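Local coordinates for protein NF-kappa-B inhibitor beta (Mus musculus, PDB 1OY3) that inhibits NF-kappa-B by binding it and holding it in the cytoplasm, through a stack of ankyrin repeats, at residues L38-H50 and A67-A81. Residues are numbered along the deposited sequence; the frame is centred on the assembly and turned at random.
Sequences LDLQNDLGQTALH and AGAGVLVAERGGHTA
The ring of His50 is set into the base of the hairpin loop formed by 67-81, where the chain runs out through Val73 and returns at His79. Its NE2 makes weak hydrogen bonds to both rims, 3.0 Å to His79 O and 3.1 Å to Val73 O. Glu75 CB lies over one ring face in a CH-pi contact, 4.2 Å from the centroid, while a bridging water sits above the other. On the far edge, ND1 accepts from Thr47 N, 2.8 Å away and 3° out of the ring plane, in a capping box at the start of helix 48-55.

Beside it, Leu49 reaches past Ala69, and its CD1 meets Ala81 CB unusually tightly at 3.4 Å; Val61 of helix 58-66 touches Leu49 as well. Val73 fits CG1 between the Thr47 methyl and the Gln41 amide; it is the branch anti to the backbone N (chi1 -179°) that points there. At one end, Asp39 OD1 takes Gly70 N on its syn lone pair at 2.6 Å, and a water ties the same oxygen to Gly70 O. At the hairpin tips, Arg76 runs alongside Leu44, whose CD2 rests 3.6 Å above the centre of the guanidinium; Leu44 O accepts from Arg76 N (2.9 Å) and weakly from NH1.

The two are successive ankyrin hairpin loops, one leading from repeat 1 into repeat 2 and the other from repeat 2 into repeat 3, stacked side by side. With ND1 accepting, NE2 probably carries a proton shared weakly between the two carbonyls, consistent with a neutral His50 joining loop base and helix start.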
# COMPACT_ATOMS: atom_id res chain seq x y z
N LEU C 38 -0.34 25.58 5.54
CA LEU C 38 -0.85 24.78 4.43
C LEU C 38 -0.56 23.30 4.58
O LEU C 38 -1.41 22.46 4.27
CB LEU C 38 -0.26 25.25 3.09
CG LEU C 38 -0.81 26.52 2.45
CD1 LEU C 38 -0.04 26.81 1.17
CD2 LEU C 38 -2.29 26.34 2.16
N ASP C 39 0.63 22.97 5.06
CA ASP C 39 1.02 21.57 5.20
C ASP C 39 0.65 20.86 6.50
O ASP C 39 1.05 19.72 6.71
CB ASP C 39 2.53 21.42 4.94
CG ASP C 39 2.93 21.89 3.56
OD1 ASP C 39 2.21 21.55 2.58
OD2 ASP C 39 3.96 22.58 3.44
N LEU C 40 -0.10 21.52 7.36
CA LEU C 40 -0.49 20.90 8.62
C LEU C 40 -1.26 19.62 8.33
O LEU C 40 -2.15 19.60 7.49
CB LEU C 40 -1.35 21.86 9.44
CG LEU C 40 -0.61 23.08 10.00
CD1 LEU C 40 -1.59 23.98 10.74
CD2 LEU C 40 0.51 22.63 10.94
N GLN C 41 -0.91 18.55 9.03
CA GLN C 41 -1.55 17.25 8.84
C GLN C 41 -2.49 16.90 9.98
O GLN C 41 -2.10 16.98 11.14
CB GLN C 41 -0.48 16.17 8.73
CG GLN C 41 0.57 16.45 7.65
CD GLN C 41 1.78 15.53 7.76
OE1 GLN C 41 2.91 15.99 7.89
NE2 GLN C 41 1.54 14.23 7.71
N ASN C 42 -3.73 16.52 9.67
CA ASN C 42 -4.67 16.13 10.71
C ASN C 42 -4.17 14.82 11.32
O ASN C 42 -3.04 14.42 11.06
CB ASN C 42 -6.09 15.96 10.16
CG ASN C 42 -6.16 14.92 9.08
OD1 ASN C 42 -5.26 14.10 8.93
ND2 ASN C 42 -7.25 14.95 8.31
N ASP C 43 -5.01 14.15 12.11
CA ASP C 43 -4.61 12.91 12.78
C ASP C 43 -4.46 11.69 11.87
O ASP C 43 -4.01 10.64 12.32
CB ASP C 43 -5.59 12.61 13.93
CG ASP C 43 -5.51 13.65 15.05
OD1 ASP C 43 -6.35 13.59 15.98
OD2 ASP C 43 -4.63 14.53 15.00
N LEU C 44 -4.84 11.82 10.61
CA LEU C 44 -4.68 10.73 9.65
C LEU C 44 -3.43 11.04 8.82
O LEU C 44 -3.11 10.32 7.88
CB LEU C 44 -5.92 10.62 8.76
CG LEU C 44 -7.19 10.14 9.48
CD1 LEU C 44 -8.42 10.32 8.58
CD2 LEU C 44 -7.02 8.68 9.89
N GLY C 45 -2.73 12.10 9.20
CA GLY C 45 -1.53 12.50 8.49
C GLY C 45 -1.83 13.23 7.19
O GLY C 45 -0.93 13.51 6.40
N GLN C 46 -3.10 13.55 6.98
CA GLN C 46 -3.51 14.23 5.76
C GLN C 46 -3.40 15.75 5.83
O GLN C 46 -3.64 16.36 6.87
CB GLN C 46 -4.96 13.89 5.45
CG GLN C 46 -5.25 12.41 5.27
CD GLN C 46 -6.74 12.14 5.29
OE1 GLN C 46 -7.22 11.14 4.75
NE2 GLN C 46 -7.48 13.03 5.94
N THR C 47 -3.02 16.35 4.71
CA THR C 47 -2.93 17.80 4.63
C THR C 47 -4.17 18.20 3.84
O THR C 47 -4.98 17.34 3.47
CB THR C 47 -1.68 18.24 3.84
OG1 THR C 47 -1.74 17.69 2.51
CG2 THR C 47 -0.41 17.74 4.54
N ALA C 48 -4.35 19.49 3.59
CA ALA C 48 -5.50 19.95 2.82
C ALA C 48 -5.39 19.41 1.39
O ALA C 48 -6.40 19.09 0.76
CB ALA C 48 -5.55 21.47 2.81
N LEU C 49 -4.16 19.33 0.89
CA LEU C 49 -3.91 18.84 -0.47
C LEU C 49 -4.42 17.41 -0.58
O LEU C 49 -5.14 17.07 -1.50
CB LEU C 49 -2.41 18.86 -0.80
CG LEU C 49 -1.93 19.29 -2.19
CD1 LEU C 49 -0.67 18.50 -2.58
CD2 LEU C 49 -3.02 19.09 -3.20
N HIS C 50 -4.02 16.58 0.38
CA HIS C 50 -4.43 15.17 0.42
C HIS C 50 -5.95 15.07 0.33
O HIS C 50 -6.50 14.25 -0.41
CB HIS C 50 -3.99 14.51 1.73
CG HIS C 50 -2.53 14.22 1.82
ND1 HIS C 50 -1.75 14.64 2.88
CD2 HIS C 50 -1.72 13.47 1.03
CE1 HIS C 50 -0.53 14.17 2.74
NE2 HIS C 50 -0.48 13.46 1.63
N ALA C 67 -0.74 27.86 -4.16
CA ALA C 67 -0.45 28.51 -2.89
C ALA C 67 0.83 28.01 -2.24
O ALA C 67 1.28 28.57 -1.24
CB ALA C 67 -1.62 28.32 -1.92
N GLY C 68 1.40 26.94 -2.78
CA GLY C 68 2.64 26.42 -2.22
C GLY C 68 2.55 25.20 -1.32
O GLY C 68 3.48 24.92 -0.57
N ALA C 69 1.44 24.47 -1.39
CA ALA C 69 1.26 23.28 -0.57
C ALA C 69 2.31 22.22 -0.96
O ALA C 69 2.60 22.02 -2.15
CB ALA C 69 -0.15 22.72 -0.77
N GLY C 70 2.89 21.57 0.05
CA GLY C 70 3.89 20.54 -0.17
C GLY C 70 3.31 19.34 -0.91
O GLY C 70 2.28 18.80 -0.52
N VAL C 71 3.98 18.91 -1.97
CA VAL C 71 3.47 17.81 -2.77
C VAL C 71 4.07 16.45 -2.41
O VAL C 71 3.66 15.42 -2.94
CB VAL C 71 3.69 18.13 -4.27
CG1 VAL C 71 5.13 17.85 -4.67
CG2 VAL C 71 2.73 17.34 -5.10
N LEU C 72 5.05 16.43 -1.51
CA LEU C 72 5.69 15.18 -1.11
C LEU C 72 5.23 14.73 0.27
O LEU C 72 5.53 13.62 0.69
CB LEU C 72 7.21 15.32 -1.12
CG LEU C 72 7.86 15.55 -2.48
CD1 LEU C 72 9.37 15.50 -2.34
CD2 LEU C 72 7.41 14.48 -3.46
N VAL C 73 4.53 15.60 0.99
CA VAL C 73 4.06 15.25 2.32
C VAL C 73 3.27 13.95 2.20
O VAL C 73 2.54 13.75 1.23
CB VAL C 73 3.15 16.36 2.92
CG1 VAL C 73 2.69 15.97 4.32
CG2 VAL C 73 3.92 17.69 2.96
N ALA C 74 3.43 13.06 3.17
CA ALA C 74 2.74 11.78 3.15
C ALA C 74 1.81 11.61 4.35
O ALA C 74 2.14 12.02 5.46
CB ALA C 74 3.75 10.65 3.14
N GLU C 75 0.65 11.02 4.12
CA GLU C 75 -0.28 10.77 5.21
C GLU C 75 0.10 9.47 5.90
O GLU C 75 1.19 8.94 5.67
CB GLU C 75 -1.72 10.75 4.68
CG GLU C 75 -1.94 10.00 3.40
CD GLU C 75 -2.03 8.50 3.61
OE1 GLU C 75 -0.98 7.82 3.60
OE2 GLU C 75 -3.15 8.02 3.81
N ARG C 76 -0.81 8.94 6.71
CA ARG C 76 -0.59 7.72 7.49
C ARG C 76 -0.03 6.51 6.75
O ARG C 76 0.79 5.78 7.30
CB ARG C 76 -1.87 7.30 8.19
CG ARG C 76 -3.00 6.91 7.25
CD ARG C 76 -4.23 6.45 8.04
NE ARG C 76 -5.46 6.58 7.26
CZ ARG C 76 -5.82 7.68 6.60
NH1 ARG C 76 -5.03 8.75 6.62
NH2 ARG C 76 -6.96 7.72 5.93
N GLY C 77 -0.48 6.28 5.51
CA GLY C 77 -0.00 5.15 4.74
C GLY C 77 1.21 5.46 3.86
O GLY C 77 1.63 4.62 3.05
N GLY C 78 1.76 6.65 4.03
CA GLY C 78 2.91 7.08 3.25
C GLY C 78 2.48 7.57 1.88
O GLY C 78 3.30 7.66 0.96
N HIS C 79 1.19 7.89 1.73
CA HIS C 79 0.68 8.36 0.45
C HIS C 79 0.82 9.86 0.24
O HIS C 79 0.41 10.65 1.09
CB HIS C 79 -0.81 8.01 0.31
CG HIS C 79 -1.11 6.56 0.47
ND1 HIS C 79 -0.78 5.62 -0.49
CD2 HIS C 79 -1.73 5.88 1.47
CE1 HIS C 79 -1.18 4.43 -0.08
NE2 HIS C 79 -1.75 4.55 1.10
N THR C 80 1.40 10.25 -0.89
CA THR C 80 1.51 11.67 -1.22
C THR C 80 0.15 11.97 -1.84
O THR C 80 -0.67 11.06 -2.02
CB THR C 80 2.54 11.94 -2.31
OG1 THR C 80 2.22 11.15 -3.47
CG2 THR C 80 3.94 11.58 -1.84
N ALA C 81 -0.08 13.24 -2.18
CA ALA C 81 -1.33 13.64 -2.82
C ALA C 81 -1.46 12.90 -4.16
O ALA C 81 -2.55 12.48 -4.54
CB ALA C 81 -1.34 15.16 -3.07
O HOH W 1 0.39 19.96 1.56
O HOH W 2 0.28 17.15 0.68